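Putative pyrroline carboxylate reductase (Streptococcus pyogenes, PDB 2AHR) probably catalyses the last step of proline biosynthesis, the NAD(P)H-dependent reduction of 1-pyrroline-5-carboxylate to L-proline. Local coordinates at residues 206-211 against 216-221; 182-185 against 189-192; 142-145 against 149-152. All coordinates share one frame; numbering follows the deposited sequence.

Contact 1. Residues 206-211 against 216-221; sequences SNLKTS and HDFIDA
The ring of F218 reaches across to N207 and L208 of helix 190-210 and to S211 just beyond it, and every residue contact between 206-211 and 216-221 runs through it. No hydrogen bond joins the two segments.

The apolar part is slight: CD1 of L208 lies 4.0 Å from CE2 of F218. With chi1 at -176°, CG of L208 extends opposite its backbone N, and methyl CD1 reaches the CD2–CE2 bond of the ring.

Two polar residues supply the rest. The N207 amide is inclined 70° to the ring plane, with ND2 of N207 3.6 Å from CE1 of F218. S211 sits at the far end of the ring: its CB lies in the ring plane at the edge, 3.7 Å from CZ of F218, and its OG is 3.5 Å from the same CZ.

Those polar ends bond elsewhere, S211 OG with the backbone N of Q213 and N207 ND2, weakly, with Q118 of a second subunit, another copy of this protein. Y173 of that subunit also meets the F218 ring. The contact therefore holds helix 215-222 to helix 190-210 by van der Waals packing of one buried aromatic, within a larger intersubunit interface.

Contact 2. Residues 182-185 against 189-192; sequences AGVK and PKAK
V184 meets the start of helix 190-210 through a single methyl, CG2, which approaches the backbone where P189 passes into K190. No hydrogen bond crosses between the segments, and the 104 Å² buried in total marks a small interface.

P189 comes first, at the N-cap position directly before the helix. The CA of P189 and the CA of V184 are the closest such pair, 5.5 Å apart. The pyrrolidine ring nevertheless does not make the contact, since its CB points away from 182-185. Instead V184 CG2 approaches P189 C, at 4.3 Å. P189 also packs on P225 of a neighbouring subunit.

K190 follows and takes the main share. V184 CG2 lies 3.6 Å from the CA of K190 and 3.7 Å from its backbone N, so the methyl rests on the first turn of the helix as well as on the side chain. The aliphatic stem adds two touches, CB of K190 at 3.8 Å and CD of K190 at 3.9 Å from the same methyl. A bend at chi2 (69°) brings CD back beside V184 before the chain leads away. The ammonium then forms salt bridges with E177 of the same chain and D220 of that neighbouring subunit, so an apolar stem covers V184 while the charge is paired elsewhere.

This is the tight turn of a helical hairpin: helix 158-185 ends here, four residues, the last of them P189, intervene, and helix 190-210 begins. I230 of the same neighbouring subunit packs on V184, while I249 of a different neighbouring subunit packs on A182 of helix 158-185.

Contact 3. Residues 142-145 against 149-152; sequences DLTD and STFD
T150 faces T144 and D145 across the turn from helix 134-145 into strand 148-152. Its CB, directed toward the helix, lies 3.4 Å from OD1 of D145. Beyond CB, methyl CG2, anti to the backbone N, runs to the T144 side, 3.2 Å from OG1 of T144. OG1, turned beside the backbone N (chi1 -52°), lies between two oxygens: it is 2.6 Å from OG1 of T144 and donates a hydrogen bond of 2.7 Å to OD1 of D145. The hydroxyl comes from above the carboxylate, 52° out of its plane. T144 OG1 is also hydrogen-bonded to the carbonyl of R141, one turn back in the helix.

Two waters extend the polar link. One donates to the carbonyl oxygens of both T144 and S149; the other donates to OD1 of D145, 2.8 Å away, and accepts from the backbone N of T150. OD1 of D145 thus receives both a hydroxyl and a water, which probably stabilises its negative charge.

The contact belongs to the beta-alpha-beta unit of strand 122-128, helix 134-145 and strand 148-152. The last strand is outermost within this chain and pairs in parallel with 122-128, whose T124 touches T144.

Along the chain contact 3 comes first, then contact 2, then contact 1, each closing before the next opens. Contact 3 lies at the edge of the mixed sheet that carries the Rossmann-type nucleotide-binding strands. Contacts 1 and 2 both fall in the helical region of the dimerisation family and share helix 190-210, one at each end; their centres are about 26 Å apart. Centre to centre, contact 3 is about 27 Å from contact 1 and about 37 Å from contact 2, and no two contacts touch. All three meet the second subunit, and contact 1 of one subunit is tied by a salt bridge to contact 2 of another, consistent with an assembly built largely through its helices.

Contact 1. Residues 206-211 against 216-221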
loop_
_atom_site.group_PDB
_atom_site.type_symbol
_atom_site.label_atom_id
_atom_site.label_comp_id
_atom_site.label_asym_id
_atom_site.label_seq_id
_atom_site.Cartn_x
_atom_site.Cartn_y
_atom_site.Cartn_z
ATOM N N SER E 206 0.842 27.387 -24.208
ATOM C CA SER E 206 0.543 28.687 -24.833
ATOM C C SER E 206 -0.927 28.992 -24.691
ATOM O O SER E 206 -1.312 30.120 -24.400
ATOM C CB SER E 206 0.922 28.733 -26.311
ATOM O OG SER E 206 2.148 28.075 -26.528
ATOM N N ASN E 207 -1.757 27.980 -24.899
ATOM C CA ASN E 207 -3.188 28.142 -24.830
ATOM C C ASN E 207 -3.622 28.589 -23.428
ATOM O O ASN E 207 -4.373 29.547 -23.280
ATOM C CB ASN E 207 -3.898 26.857 -25.291
ATOM C CG ASN E 207 -5.354 27.093 -25.672
ATOM O OD1 ASN E 207 -5.846 28.218 -25.668
ATOM N ND2 ASN E 207 -6.049 26.018 -26.013
ATOM N N LEU E 208 -3.110 27.919 -22.398
ATOM C CA LEU E 208 -3.321 28.372 -21.018
ATOM C C LEU E 208 -2.817 29.814 -20.796
ATOM O O LEU E 208 -3.532 30.648 -20.244
ATOM C CB LEU E 208 -2.639 27.418 -20.029
ATOM C CG LEU E 208 -2.835 27.685 -18.530
ATOM C CD1 LEU E 208 -4.302 27.590 -18.083
ATOM C CD2 LEU E 208 -1.979 26.689 -17.747
ATOM N N LYS E 209 -1.595 30.098 -21.237
ATOM C CA LYS E 209 -0.984 31.410 -21.055
ATOM C C LYS E 209 -1.866 32.550 -21.598
ATOM O O LYS E 209 -2.074 33.552 -20.921
ATOM C CB LYS E 209 0.397 31.434 -21.724
ATOM C CG LYS E 209 1.144 32.751 -21.558
ATOM C CD LYS E 209 2.523 32.693 -22.188
ATOM C CE LYS E 209 3.273 34.016 -21.994
ATOM N NZ LYS E 209 2.518 35.161 -22.599
ATOM N N THR E 210 -2.403 32.375 -22.803
ATOM C CA THR E 210 -3.130 33.440 -23.478
ATOM C C THR E 210 -4.625 33.411 -23.214
ATOM O O THR E 210 -5.354 34.223 -23.750
ATOM C CB THR E 210 -2.848 33.458 -25.006
ATOM O OG1 THR E 210 -3.029 32.152 -25.559
ATOM C CG2 THR E 210 -1.411 33.929 -25.271
ATOM N N SER E 211 -5.080 32.490 -22.376
ATOM C CA SER E 211 -6.495 32.368 -22.072
ATOM C C SER E 211 -6.796 32.835 -20.647
ATOM O O SER E 211 -5.917 32.848 -19.782
ATOM C CB SER E 211 -6.934 30.917 -22.301
ATOM O OG SER E 211 -8.220 30.656 -21.755
ATOM N N HIS E 216 -8.237 23.819 -14.552
ATOM C CA HIS E 216 -9.447 23.008 -14.382
ATOM C C HIS E 216 -10.588 23.339 -15.342
ATOM O O HIS E 216 -11.327 22.447 -15.731
ATOM C CB HIS E 216 -9.941 23.004 -12.939
ATOM C CG HIS E 216 -9.199 22.045 -12.060
ATOM N ND1 HIS E 216 -9.258 20.679 -12.237
ATOM C CD2 HIS E 216 -8.370 22.254 -11.011
ATOM C CE1 HIS E 216 -8.495 20.084 -11.336
ATOM N NE2 HIS E 216 -7.946 21.016 -10.576
ATOM N N ASP E 217 -10.721 24.607 -15.727
ATOM C CA ASP E 217 -11.648 25.010 -16.790
ATOM C C ASP E 217 -11.326 24.257 -18.080
ATOM O O ASP E 217 -12.225 23.715 -18.728
ATOM C CB ASP E 217 -11.583 26.526 -17.072
ATOM C CG ASP E 217 -12.169 27.373 -15.953
ATOM O OD1 ASP E 217 -13.076 26.902 -15.218
ATOM O OD2 ASP E 217 -11.716 28.530 -15.817
ATOM N N PHE E 218 -10.050 24.235 -18.465
ATOM C CA PHE E 218 -9.655 23.490 -19.640
ATOM C C PHE E 218 -9.969 22.006 -19.527
ATOM O O PHE E 218 -10.476 21.395 -20.462
ATOM C CB PHE E 218 -8.165 23.694 -19.941
ATOM C CG PHE E 218 -7.883 24.939 -20.723
ATOM C CD1 PHE E 218 -8.049 24.952 -22.112
ATOM C CD2 PHE E 218 -7.445 26.103 -20.082
ATOM C CE1 PHE E 218 -7.806 26.112 -22.864
ATOM C CE2 PHE E 218 -7.190 27.273 -20.835
ATOM C CZ PHE E 218 -7.375 27.267 -22.223
ATOM N N ILE E 219 -9.635 21.419 -18.385
ATOM C CA ILE E 219 -9.923 20.007 -18.119
ATOM C C ILE E 219 -11.399 19.684 -18.293
ATOM O O ILE E 219 -11.725 18.707 -18.934
ATOM C CB ILE E 219 -9.420 19.568 -16.720
ATOM C CG1 ILE E 219 -7.891 19.544 -16.695
ATOM C CG2 ILE E 219 -10.012 18.184 -16.329
ATOM C CD1 ILE E 219 -7.288 19.510 -15.284
ATOM N N ASP E 220 -12.294 20.508 -17.757
ATOM C CA ASP E 220 -13.720 20.313 -18.010
ATOM C C ASP E 220 -14.027 20.350 -19.511
ATOM O O ASP E 220 -14.818 19.542 -19.996
ATOM C CB ASP E 220 -14.568 21.387 -17.334
ATOM C CG ASP E 220 -14.648 21.228 -15.815
ATOM O OD1 ASP E 220 -14.650 20.088 -15.294
ATOM O OD2 ASP E 220 -14.727 22.277 -15.142
ATOM N N ALA E 221 -13.413 21.293 -20.238
ATOM C CA ALA E 221 -13.653 21.418 -21.685
ATOM C C ALA E 221 -13.192 20.174 -22.444
ATOM O O ALA E 221 -13.882 19.716 -23.349
ATOM C CB ALA E 221 -12.980 22.689 -22.266
#

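Contact 2. Residues 182-185 against 189-192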
loop_
_atom_site.group_PDB
_atom_site.type_symbol
_atom_site.label_atom_id
_atom_site.label_comp_id
_atom_site.label_asym_id
_atom_site.label_seq_id
_atom_site.Cartn_x
_atom_site.Cartn_y
_atom_site.Cartn_z
ATOM N N ALA E 182 5.105 5.787 -22.745
ATOM C CA ALA E 182 3.775 5.155 -22.834
ATOM C C ALA E 182 3.336 4.995 -24.311
ATOM O O ALA E 182 2.648 4.035 -24.665
ATOM C CB ALA E 182 2.740 5.974 -22.057
ATOM N N GLY E 183 3.710 5.965 -25.143
ATOM C CA GLY E 183 3.552 5.843 -26.589
ATOM C C GLY E 183 4.367 4.674 -27.119
ATOM O O GLY E 183 3.885 3.925 -27.959
ATOM N N VAL E 184 5.600 4.503 -26.631
ATOM C CA VAL E 184 6.409 3.351 -27.048
ATOM C C VAL E 184 5.732 2.026 -26.654
ATOM O O VAL E 184 5.567 1.127 -27.498
ATOM C CB VAL E 184 7.861 3.404 -26.513
ATOM C CG1 VAL E 184 8.658 2.169 -27.022
ATOM C CG2 VAL E 184 8.567 4.688 -26.988
ATOM N N LYS E 185 5.311 1.911 -25.384
ATOM C CA LYS E 185 4.628 0.702 -24.898
ATOM C C LYS E 185 3.516 0.314 -25.872
ATOM O O LYS E 185 3.355 -0.859 -26.237
ATOM C CB LYS E 185 4.069 0.935 -23.484
ATOM C CG LYS E 185 3.575 -0.335 -22.761
ATOM C CD LYS E 185 3.128 -0.012 -21.327
ATOM C CE LYS E 185 2.555 -1.243 -20.631
ATOM N NZ LYS E 185 1.131 -1.460 -21.012
ATOM N N PRO E 189 6.962 4.733 -32.158
ATOM C CA PRO E 189 8.402 4.926 -31.980
ATOM C C PRO E 189 8.745 6.129 -31.085
ATOM O O PRO E 189 8.052 7.162 -31.119
ATOM C CB PRO E 189 8.907 5.147 -33.415
ATOM C CG PRO E 189 7.953 4.379 -34.261
ATOM C CD PRO E 189 6.608 4.563 -33.584
ATOM N N LYS E 190 9.793 5.973 -30.277
ATOM C CA LYS E 190 10.183 6.983 -29.261
ATOM C C LYS E 190 10.271 8.418 -29.807
ATOM O O LYS E 190 9.647 9.336 -29.260
ATOM C CB LYS E 190 11.508 6.584 -28.577
ATOM C CG LYS E 190 11.983 7.574 -27.479
ATOM C CD LYS E 190 11.065 7.542 -26.248
ATOM C CE LYS E 190 11.441 8.591 -25.203
ATOM N NZ LYS E 190 12.846 8.435 -24.693
ATOM N N ALA E 191 11.068 8.600 -30.867
ATOM C CA ALA E 191 11.274 9.917 -31.480
ATOM C C ALA E 191 9.948 10.560 -31.899
ATOM O O ALA E 191 9.682 11.741 -31.621
ATOM C CB ALA E 191 12.253 9.801 -32.711
ATOM N N LYS E 192 9.111 9.765 -32.556
ATOM C CA LYS E 192 7.799 10.206 -32.984
ATOM C C LYS E 192 6.902 10.544 -31.780
ATOM O O LYS E 192 6.223 11.579 -31.781
ATOM C CB LYS E 192 7.145 9.129 -33.873
ATOM C CG LYS E 192 5.822 9.533 -34.509
ATOM C CD LYS E 192 5.901 10.873 -35.311
ATOM C CE LYS E 192 6.949 10.813 -36.454
ATOM N NZ LYS E 192 6.979 12.033 -37.345
#

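Contact 3. Residues 142-145 against 149-152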
loop_
_atom_site.group_PDB
_atom_site.type_symbol
_atom_site.label_atom_id
_atom_site.label_comp_id
_atom_site.label_asym_id
_atom_site.label_seq_id
_atom_site.Cartn_x
_atom_site.Cartn_y
_atom_site.Cartn_z
ATOM N N ASP E 142 18.581 44.081 -16.081
ATOM C CA ASP E 142 18.996 44.078 -17.481
ATOM C C ASP E 142 19.764 42.815 -17.852
ATOM O O ASP E 142 19.576 42.272 -18.946
ATOM C CB ASP E 142 19.869 45.299 -17.800
ATOM C CG ASP E 142 19.067 46.565 -17.912
ATOM O OD1 ASP E 142 17.910 46.479 -18.362
ATOM O OD2 ASP E 142 19.596 47.649 -17.550
ATOM N N LEU E 143 20.652 42.390 -16.950
ATOM C CA LEU E 143 21.408 41.146 -17.090
ATOM C C LEU E 143 20.507 39.907 -17.138
ATOM O O LEU E 143 20.678 39.022 -17.995
ATOM C CB LEU E 143 22.377 41.007 -15.918
ATOM C CG LEU E 143 23.806 41.533 -16.014
ATOM C CD1 LEU E 143 23.977 42.646 -17.025
ATOM C CD2 LEU E 143 24.303 41.945 -14.641
ATOM N N THR E 144 19.555 39.836 -16.212
ATOM C CA THR E 144 18.679 38.679 -16.159
ATOM C C THR E 144 17.746 38.664 -17.367
ATOM O O THR E 144 17.460 37.594 -17.908
ATOM C CB THR E 144 17.898 38.562 -14.827
ATOM O OG1 THR E 144 17.165 39.768 -14.568
ATOM C CG2 THR E 144 18.843 38.301 -13.675
ATOM N N ASP E 145 17.291 39.841 -17.808
ATOM C CA ASP E 145 16.429 39.918 -18.996
ATOM C C ASP E 145 17.147 39.465 -20.279
ATOM O O ASP E 145 16.501 39.166 -21.285
ATOM C CB ASP E 145 15.818 41.317 -19.172
ATOM C CG ASP E 145 14.676 41.596 -18.186
ATOM O OD1 ASP E 145 14.080 40.646 -17.628
ATOM O OD2 ASP E 145 14.349 42.788 -17.979
ATOM N N SER E 149 13.072 35.921 -18.702
ATOM C CA SER E 149 12.284 36.904 -17.969
ATOM C C SER E 149 12.778 37.006 -16.524
ATOM O O SER E 149 13.568 36.148 -16.047
ATOM C CB SER E 149 10.810 36.517 -18.000
ATOM O OG SER E 149 10.317 36.602 -19.327
ATOM N N THR E 150 12.323 38.052 -15.834
ATOM C CA THR E 150 12.777 38.328 -14.478
ATOM C C THR E 150 11.590 38.546 -13.556
ATOM O O THR E 150 10.672 39.311 -13.879
ATOM C CB THR E 150 13.712 39.544 -14.430
ATOM O OG1 THR E 150 14.763 39.359 -15.388
ATOM C CG2 THR E 150 14.345 39.698 -13.022
ATOM N N PHE E 151 11.601 37.849 -12.419
ATOM C CA PHE E 151 10.548 37.998 -11.423
ATOM C C PHE E 151 11.083 38.693 -10.172
ATOM O O PHE E 151 12.122 38.299 -9.629
ATOM C CB PHE E 151 9.943 36.643 -11.051
ATOM C CG PHE E 151 9.090 36.023 -12.136
ATOM C CD1 PHE E 151 7.696 36.134 -12.101
ATOM C CD2 PHE E 151 9.681 35.316 -13.185
ATOM C CE1 PHE E 151 6.901 35.552 -13.099
ATOM C CE2 PHE E 151 8.905 34.736 -14.194
ATOM C CZ PHE E 151 7.507 34.844 -14.139
ATOM N N ASP E 152 10.353 39.716 -9.721
ATOM C CA ASP E 152 10.661 40.447 -8.488
ATOM C C ASP E 152 10.061 39.660 -7.329
ATOM O O ASP E 152 8.864 39.773 -7.040
ATOM C CB ASP E 152 10.068 41.868 -8.577
ATOM C CG ASP E 152 10.196 42.675 -7.270
ATOM O OD1 ASP E 152 9.469 43.697 -7.144
ATOM O OD2 ASP E 152 10.995 42.306 -6.365
HETATM O O HOH W 1 16.054 35.484 -16.887
HETATM O O HOH W 2 11.357 40.282 -17.478
#